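Local atomic coordinates of group 3 allergen SMIPP-S YvT004A06 (Sarcoptes scabiei type hominis, PDB entry 3H7T), a protein that adopts the trypsin-like serine protease fold but belongs to a group of inactivated scabies mite paralogues, so it probably has no peptidase activity of its own. Residues N143-D148 with G174-T179; E178-Y183 with P207-S212. All coordinates share one frame; numbering follows the deposited sequence.

Contact 1: residues N143-D148 with G174-T179; sequences NFTVVD and GEYDET. With ZN (zinc ion), chain F.
Chi1 of -47° at Thr145 and -59° at Asp177 sets Thr145 OG1 and Asp177 CG each anti to its own carbonyl carbon, and the hydroxyl and the carboxylate meet between strand and loop. The carboxylate takes both donors of Thr145. Asp177 OD2 accepts Thr145 N at 2.7 Å in a nearly straight bond (168°), met on its syn side a little out of the carboxylate plane. Asp177 OD1 uses its syn lone pair for Thr145 OG1, 2.6 Å away. Two bonds to one residue fix the rotation of the carboxylate, a task suited to aspartate, whose short chain brings one oxygen to the strand amide and the other to the hydroxyl of the same residue. The Tyr176 ring meets Thr145 OG1 with its edge, CD2 lying 3.9 Å from that oxygen. On the buried side the contact turns apolar: Thr179 CG2 sits over one face of Phe144, 3.6 Å from the ring centroid, in a CH-pi contact. Threonine suits this place because its methyl goes to the ring while OG1 makes a weak bond to Asp177 O. The loop is closed by a G1 beta bulge, Glu178 and Thr179 both facing Gly174, with Gly174 N bonded to Thr179 O at 3.0 Å. Strand 140-147 runs between strands 119-124 and 169-172, and Phe144 packs on Val120, Val122 and Ala172 and meets Phe214 of strand 212-216 edge-to-face.

Contact 2: residues E178-Y183 with P207-S212; sequences ETYIGY and PSEFPS. With ZN (zinc ion), chain F.
Glu178 and Glu209 hold a zinc ion between two loops of a trypsin-like fold, one following strand 169-172 and the other leading into strand 212-216. Glu178 OE2 lies 2.6 Å from the zinc, Glu209 OE2 binds it more closely at 2.2 Å, and a water 2.0 Å from the metal donates a hydrogen bond to Glu209 OE1. The two carboxylate planes are turned 30° apart. Two negative groups packed this near would be expected to repel, and the cation probably offsets much of that charge, which is consistent with two glutamates being placed so close together. Both chains bend at chi2, and the bend at Glu209 helps turn its carboxylate back to the metal although its CB points away from the other loop. Next but one along the chain, Tyr180 gives its OH proton to Glu178 OE1 at 2.5 Å, from well out of the carboxylate plane, and so, as a second-shell residue, probably helps hold the carboxylate whose OE2 binds the zinc. A tyrosine does two jobs here, since its ring also packs between the loops. Ser208 CB lies over one face, 4.1 Å from the ring centroid and displaced toward the rim, while Phe210 O lies in the ring plane at the edge, 3.5 Å from CE1. Ile181 then brings its buried side chain against Ser212, whose small side chain allows close approach: Ile181 CG1 is 3.6 Å from Ser212 CB, and the N-H of Ile181 gives Ser212 OG a nearly straight hydrogen bond (178°), with N 2.9 Å from OG.

How the contacts relate
Glu178 and Thr179 belong to both contacts: the loop after strand 169-172 meets strand 140-147 in contact 1 and passes on to the loop before strand 212-216 in contact 2. Both are partly buried and bury similar area. Contact 1 grades from Phe144 and Thr179 inside to Thr145 and Asp177 toward the surface; contact 2 has the zinc site at its partly exposed end, while its buried end mixes apolar packing with a polar bond. In contact 1 the carboxylate accepts hydrogen bonds from a strand residue; in contact 2 carboxylates are metal ligands joining two irregular loops. The inner sides adjoin, Phe144 CZ lying 3.6 Å from Tyr180 C. Near the zinc, the metal-bound water donates to both Glu175 OE2 and Glu209 OE1.

Contact 1: residues N143-D148 with G174-T179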
ATOM      1  N   ASN A 143      11.338   6.473   5.649  1.00 21.67           N
ATOM      2  CA  ASN A 143      11.806   6.717   4.304  1.00 22.64           C
ATOM      3  C   ASN A 143      12.538   5.485   3.785  1.00 22.11           C
ATOM      4  O   ASN A 143      13.525   5.032   4.379  1.00 21.80           O
ATOM      5  CB  ASN A 143      12.665   7.986   4.236  1.00 24.47           C
ATOM      6  CG  ASN A 143      11.819   9.249   4.019  1.00 32.92           C
ATOM      7  OD1 ASN A 143      11.125   9.701   4.923  1.00 39.64           O
ATOM      8  ND2 ASN A 143      11.851   9.790   2.803  1.00 32.28           N
ATOM      9  N   PHE A 144      12.010   4.922   2.700  1.00 21.04           N
ATOM     10  CA  PHE A 144      12.606   3.775   2.026  1.00 19.60           C
ATOM     11  C   PHE A 144      13.412   4.284   0.838  1.00 19.74           C
ATOM     12  O   PHE A 144      12.857   4.973  -0.042  1.00 20.02           O
ATOM     13  CB  PHE A 144      11.508   2.856   1.472  1.00 19.63           C
ATOM     14  CG  PHE A 144      10.847   1.960   2.495  1.00 18.94           C
ATOM     15  CD1 PHE A 144      10.900   0.575   2.343  1.00 18.88           C
ATOM     16  CD2 PHE A 144      10.119   2.490   3.566  1.00 16.46           C
ATOM     17  CE1 PHE A 144      10.279  -0.279   3.255  1.00 19.39           C
ATOM     18  CE2 PHE A 144       9.479   1.651   4.489  1.00 24.19           C
ATOM     19  CZ  PHE A 144       9.564   0.256   4.341  1.00 23.97           C
ATOM     20  N   THR A 145      14.692   3.925   0.782  1.00 18.32           N
ATOM     21  CA  THR A 145      15.542   4.269  -0.362  1.00 19.77           C
ATOM     22  C   THR A 145      15.254   3.362  -1.547  1.00 18.47           C
ATOM     23  O   THR A 145      15.304   2.135  -1.431  1.00 18.28           O
ATOM     24  CB  THR A 145      17.046   4.201  -0.024  1.00 18.35           C
ATOM     25  OG1 THR A 145      17.281   4.881   1.206  1.00 22.57           O
ATOM     26  CG2 THR A 145      17.878   4.866  -1.126  1.00 25.20           C
ATOM     27  N   VAL A 146      14.953   3.982  -2.682  1.00 18.84           N
ATOM     28  CA  VAL A 146      14.606   3.266  -3.903  1.00 18.53           C
ATOM     29  C   VAL A 146      15.828   2.530  -4.477  1.00 19.27           C
ATOM     30  O   VAL A 146      16.910   3.102  -4.637  1.00 20.00           O
ATOM     31  CB  VAL A 146      13.927   4.215  -4.950  1.00 19.88           C
ATOM     32  CG1 VAL A 146      13.757   3.526  -6.303  1.00 17.18           C
ATOM     33  CG2 VAL A 146      12.554   4.706  -4.422  1.00 15.64           C
ATOM     34  N   VAL A 147      15.637   1.247  -4.758  1.00 20.31           N
ATOM     35  CA  VAL A 147      16.682   0.390  -5.298  1.00 21.31           C
ATOM     36  C   VAL A 147      16.405   0.193  -6.789  1.00 22.46           C
ATOM     37  O   VAL A 147      15.269  -0.083  -7.179  1.00 22.26           O
ATOM     38  CB  VAL A 147      16.688  -0.984  -4.578  1.00 19.68           C
ATOM     39  CG1 VAL A 147      17.687  -1.949  -5.217  1.00 20.33           C
ATOM     40  CG2 VAL A 147      16.999  -0.810  -3.073  1.00 20.65           C
ATOM     41  N   ASP A 148      17.448   0.321  -7.608  1.00 22.59           N
ATOM     42  CA  ASP A 148      17.363   0.051  -9.042  1.00 23.03           C
ATOM     43  C   ASP A 148      16.656  -1.273  -9.354  1.00 22.78           C
ATOM     44  O   ASP A 148      17.030  -2.317  -8.812  1.00 22.61           O
ATOM     45  CB  ASP A 148      18.772   0.033  -9.640  1.00 23.58           C
ATOM     46  CG  ASP A 148      18.757  -0.209 -11.122  1.00 29.91           C
ATOM     47  OD1 ASP A 148      18.450   0.741 -11.871  1.00 35.00           O
ATOM     48  OD2 ASP A 148      19.033  -1.355 -11.532  1.00 30.69           O
ATOM     49  N   GLY A 174      15.394  -2.409   2.280  1.00 19.71           N
ATOM     50  CA  GLY A 174      16.302  -3.539   2.246  1.00 22.41           C
ATOM     51  C   GLY A 174      17.485  -3.285   3.152  1.00 24.24           C
ATOM     52  O   GLY A 174      17.410  -2.444   4.054  1.00 23.28           O
ATOM     53  N   GLU A 175      18.577  -4.001   2.886  1.00 25.60           N
ATOM     54  CA  GLU A 175      19.786  -3.973   3.711  1.00 28.04           C
ATOM     55  C   GLU A 175      20.420  -2.586   3.875  1.00 29.57           C
ATOM     56  O   GLU A 175      20.930  -2.269   4.943  1.00 28.71           O
ATOM     57  CB  GLU A 175      20.825  -4.963   3.172  1.00 28.98           C
ATOM     58  CG  GLU A 175      22.055  -5.126   4.076  1.00 34.30           C
ATOM     59  CD  GLU A 175      22.922  -6.320   3.713  1.00 40.77           C
ATOM     60  OE1 GLU A 175      22.972  -6.703   2.524  1.00 45.01           O
ATOM     61  OE2 GLU A 175      23.557  -6.881   4.630  1.00 43.68           O
ATOM     62  N   TYR A 176      20.392  -1.777   2.817  1.00 31.04           N
ATOM     63  CA  TYR A 176      20.972  -0.432   2.858  1.00 33.05           C
ATOM     64  C   TYR A 176      20.387   0.418   3.998  1.00 32.44           C
ATOM     65  O   TYR A 176      21.133   1.004   4.786  1.00 32.28           O
ATOM     66  CB  TYR A 176      20.797   0.261   1.501  1.00 34.05           C
ATOM     67  CG  TYR A 176      21.395   1.652   1.421  1.00 41.39           C
ATOM     68  CD1 TYR A 176      22.775   1.837   1.297  1.00 43.64           C
ATOM     69  CD2 TYR A 176      20.579   2.785   1.453  1.00 43.89           C
ATOM     70  CE1 TYR A 176      23.329   3.113   1.218  1.00 46.78           C
ATOM     71  CE2 TYR A 176      21.127   4.072   1.373  1.00 47.60           C
ATOM     72  CZ  TYR A 176      22.501   4.224   1.256  1.00 49.54           C
ATOM     73  OH  TYR A 176      23.052   5.486   1.177  1.00 54.08           O
ATOM     74  N   ASP A 177      19.059   0.449   4.093  1.00 31.69           N
ATOM     75  CA  ASP A 177      18.351   1.211   5.129  1.00 30.80           C
ATOM     76  C   ASP A 177      18.138   0.414   6.418  1.00 30.19           C
ATOM     77  O   ASP A 177      17.925   0.999   7.483  1.00 30.22           O
ATOM     78  CB  ASP A 177      16.952   1.612   4.646  1.00 30.59           C
ATOM     79  CG  ASP A 177      16.957   2.463   3.394  1.00 33.08           C
ATOM     80  OD1 ASP A 177      17.894   3.267   3.204  1.00 34.37           O
ATOM     81  OD2 ASP A 177      15.986   2.339   2.614  1.00 27.64           O
ATOM     82  N   GLU A 178      18.152  -0.915   6.302  1.00 28.75           N
ATOM     83  CA  GLU A 178      17.594  -1.814   7.322  1.00 27.36           C
ATOM     84  C   GLU A 178      16.133  -1.416   7.610  1.00 25.48           C
ATOM     85  O   GLU A 178      15.714  -1.257   8.755  1.00 25.32           O
ATOM     86  CB  GLU A 178      18.472  -1.853   8.584  1.00 27.86           C
ATOM     87  CG  GLU A 178      18.649  -3.244   9.178  1.00 35.21           C
ATOM     88  CD  GLU A 178      19.251  -4.248   8.210  1.00 35.63           C
ATOM     89  OE1 GLU A 178      18.501  -5.111   7.714  1.00 42.49           O
ATOM     90  OE2 GLU A 178      20.468  -4.187   7.940  1.00 38.19           O
ATOM     91  N   THR A 179      15.371  -1.265   6.530  1.00 22.96           N
ATOM     92  CA  THR A 179      14.000  -0.771   6.578  1.00 22.25           C
ATOM     93  C   THR A 179      13.162  -1.696   5.690  1.00 21.68           C
ATOM     94  O   THR A 179      13.542  -1.961   4.558  1.00 20.67           O
ATOM     95  CB  THR A 179      13.942   0.700   6.068  1.00 21.85           C
ATOM     96  OG1 THR A 179      14.750   1.525   6.917  1.00 21.73           O
ATOM     97  CG2 THR A 179      12.551   1.240   6.100  1.00 23.67           C
TER
HETATM   98 ZN    ZN F 239      20.814  -6.732   7.911  1.00 52.34          ZN
HETATM   99  O   HOH W   1      22.547  -6.993   7.004  1.00 29.22           O

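Contact 2: residues E178-Y183 with P207-S212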
ATOM      1  N   GLU A 178      18.152  -0.915   6.302  1.00 28.75           N
ATOM      2  CA  GLU A 178      17.594  -1.814   7.322  1.00 27.36           C
ATOM      3  C   GLU A 178      16.133  -1.416   7.610  1.00 25.48           C
ATOM      4  O   GLU A 178      15.714  -1.257   8.755  1.00 25.32           O
ATOM      5  CB  GLU A 178      18.472  -1.853   8.584  1.00 27.86           C
ATOM      6  CG  GLU A 178      18.649  -3.244   9.178  1.00 35.21           C
ATOM      7  CD  GLU A 178      19.251  -4.248   8.210  1.00 35.63           C
ATOM      8  OE1 GLU A 178      18.501  -5.111   7.714  1.00 42.49           O
ATOM      9  OE2 GLU A 178      20.468  -4.187   7.940  1.00 38.19           O
ATOM     10  N   THR A 179      15.371  -1.265   6.530  1.00 22.96           N
ATOM     11  CA  THR A 179      14.000  -0.771   6.578  1.00 22.25           C
ATOM     12  C   THR A 179      13.162  -1.696   5.690  1.00 21.68           C
ATOM     13  O   THR A 179      13.542  -1.961   4.558  1.00 20.67           O
ATOM     14  CB  THR A 179      13.942   0.700   6.068  1.00 21.85           C
ATOM     15  OG1 THR A 179      14.750   1.525   6.917  1.00 21.73           O
ATOM     16  CG2 THR A 179      12.551   1.240   6.100  1.00 23.67           C
ATOM     17  N   TYR A 180      12.044  -2.205   6.214  1.00 21.38           N
ATOM     18  CA  TYR A 180      11.263  -3.229   5.506  1.00 20.81           C
ATOM     19  C   TYR A 180       9.761  -3.093   5.729  1.00 20.34           C
ATOM     20  O   TYR A 180       9.312  -2.627   6.782  1.00 20.68           O
ATOM     21  CB  TYR A 180      11.681  -4.640   5.950  1.00 19.67           C
ATOM     22  CG  TYR A 180      13.167  -4.939   5.875  1.00 22.44           C
ATOM     23  CD1 TYR A 180      13.723  -5.505   4.730  1.00 20.54           C
ATOM     24  CD2 TYR A 180      14.011  -4.688   6.969  1.00 21.95           C
ATOM     25  CE1 TYR A 180      15.080  -5.795   4.658  1.00 21.79           C
ATOM     26  CE2 TYR A 180      15.373  -4.968   6.906  1.00 23.09           C
ATOM     27  CZ  TYR A 180      15.901  -5.519   5.740  1.00 24.13           C
ATOM     28  OH  TYR A 180      17.247  -5.810   5.659  1.00 27.97           O
ATOM     29  N   ILE A 181       8.993  -3.521   4.730  1.00 19.18           N
ATOM     30  CA  ILE A 181       7.552  -3.704   4.872  1.00 17.74           C
ATOM     31  C   ILE A 181       7.324  -4.907   5.801  1.00 18.71           C
ATOM     32  O   ILE A 181       7.912  -5.968   5.597  1.00 18.49           O
ATOM     33  CB  ILE A 181       6.906  -3.901   3.473  1.00 19.21           C
ATOM     34  CG1 ILE A 181       6.921  -2.574   2.699  1.00 13.60           C
ATOM     35  CG2 ILE A 181       5.482  -4.523   3.543  1.00 18.80           C
ATOM     36  CD1 ILE A 181       6.062  -1.440   3.346  1.00 19.03           C
ATOM     37  N   GLY A 182       6.504  -4.717   6.835  1.00 19.63           N
ATOM     38  CA  GLY A 182       6.161  -5.792   7.765  1.00 21.30           C
ATOM     39  C   GLY A 182       4.826  -6.434   7.436  1.00 20.75           C
ATOM     40  O   GLY A 182       4.104  -5.962   6.560  1.00 20.52           O
ATOM     41  N   TYR A 183       4.503  -7.522   8.134  1.00 21.54           N
ATOM     42  CA  TYR A 183       3.206  -8.193   7.986  1.00 20.89           C
ATOM     43  C   TYR A 183       2.133  -7.216   8.432  1.00 19.75           C
ATOM     44  O   TYR A 183       2.247  -6.629   9.499  1.00 20.55           O
ATOM     45  CB  TYR A 183       3.152  -9.478   8.825  1.00 21.47           C
ATOM     46  CG  TYR A 183       1.863 -10.268   8.698  1.00 26.17           C
ATOM     47  CD1 TYR A 183       1.669 -11.154   7.639  1.00 26.11           C
ATOM     48  CD2 TYR A 183       0.843 -10.142   9.650  1.00 29.48           C
ATOM     49  CE1 TYR A 183       0.491 -11.891   7.520  1.00 34.31           C
ATOM     50  CE2 TYR A 183      -0.347 -10.884   9.541  1.00 28.39           C
ATOM     51  CZ  TYR A 183      -0.509 -11.752   8.470  1.00 31.19           C
ATOM     52  OH  TYR A 183      -1.663 -12.480   8.337  1.00 34.82           O
ATOM     53  N   PRO A 207      12.265 -13.507   3.023  1.00 32.20           N
ATOM     54  CA  PRO A 207      12.928 -13.124   4.265  1.00 31.30           C
ATOM     55  C   PRO A 207      13.414 -11.683   4.171  1.00 30.44           C
ATOM     56  O   PRO A 207      13.315 -11.070   3.105  1.00 30.57           O
ATOM     57  CB  PRO A 207      14.127 -14.072   4.314  1.00 31.21           C
ATOM     58  CG  PRO A 207      14.484 -14.254   2.876  1.00 31.83           C
ATOM     59  CD  PRO A 207      13.165 -14.274   2.136  1.00 32.48           C
ATOM     60  N   SER A 208      13.938 -11.145   5.268  1.00 29.84           N
ATOM     61  CA  SER A 208      14.571  -9.830   5.225  1.00 28.95           C
ATOM     62  C   SER A 208      15.898  -9.871   4.460  1.00 29.01           C
ATOM     63  O   SER A 208      16.332 -10.936   3.995  1.00 28.72           O
ATOM     64  CB  SER A 208      14.744  -9.241   6.632  1.00 28.55           C
ATOM     65  OG  SER A 208      15.568 -10.054   7.443  1.00 25.86           O
ATOM     66  N   GLU A 209      16.525  -8.699   4.346  1.00 29.57           N
ATOM     67  CA  GLU A 209      17.763  -8.460   3.580  1.00 29.87           C
ATOM     68  C   GLU A 209      17.514  -8.205   2.097  1.00 28.95           C
ATOM     69  O   GLU A 209      18.430  -7.819   1.373  1.00 31.48           O
ATOM     70  CB  GLU A 209      18.828  -9.557   3.784  1.00 30.43           C
ATOM     71  CG  GLU A 209      19.243  -9.794   5.233  1.00 36.29           C
ATOM     72  CD  GLU A 209      19.914  -8.602   5.890  1.00 40.23           C
ATOM     73  OE1 GLU A 209      20.890  -8.063   5.324  1.00 44.65           O
ATOM     74  OE2 GLU A 209      19.482  -8.220   6.998  1.00 45.81           O
ATOM     75  N   PHE A 210      16.282  -8.416   1.644  1.00 26.41           N
ATOM     76  CA  PHE A 210      15.902  -8.073   0.278  1.00 23.94           C
ATOM     77  C   PHE A 210      15.089  -6.784   0.344  1.00 22.20           C
ATOM     78  O   PHE A 210      14.391  -6.549   1.336  1.00 22.15           O
ATOM     79  CB  PHE A 210      15.081  -9.188  -0.373  1.00 23.01           C
ATOM     80  CG  PHE A 210      15.817 -10.508  -0.497  1.00 27.27           C
ATOM     81  CD1 PHE A 210      16.356 -10.903  -1.712  1.00 27.67           C
ATOM     82  CD2 PHE A 210      15.963 -11.355   0.605  1.00 28.05           C
ATOM     83  CE1 PHE A 210      17.026 -12.121  -1.842  1.00 30.10           C
ATOM     84  CE2 PHE A 210      16.640 -12.572   0.482  1.00 25.00           C
ATOM     85  CZ  PHE A 210      17.175 -12.947  -0.743  1.00 29.89           C
ATOM     86  N   PRO A 211      15.179  -5.938  -0.699  1.00 20.68           N
ATOM     87  CA  PRO A 211      14.337  -4.743  -0.730  1.00 19.26           C
ATOM     88  C   PRO A 211      12.859  -5.115  -0.730  1.00 18.81           C
ATOM     89  O   PRO A 211      12.485  -6.164  -1.255  1.00 20.42           O
ATOM     90  CB  PRO A 211      14.694  -4.094  -2.074  1.00 19.29           C
ATOM     91  CG  PRO A 211      16.047  -4.573  -2.386  1.00 19.55           C
ATOM     92  CD  PRO A 211      16.123  -5.976  -1.836  1.00 20.68           C
ATOM     93  N   SER A 212      12.026  -4.257  -0.163  1.00 17.23           N
ATOM     94  CA  SER A 212      10.585  -4.460  -0.209  1.00 17.59           C
ATOM     95  C   SER A 212      10.010  -4.076  -1.582  1.00 17.14           C
ATOM     96  O   SER A 212      10.623  -3.322  -2.332  1.00 16.51           O
ATOM     97  CB  SER A 212       9.892  -3.666   0.908  1.00 16.86           C
ATOM     98  OG  SER A 212      10.324  -4.136   2.172  1.00 17.21           O
TER
HETATM   99 ZN    ZN F 239      20.814  -6.732   7.911  1.00 52.34          ZN
HETATM  100  O   HOH W   1      22.547  -6.993   7.004  1.00 29.22           O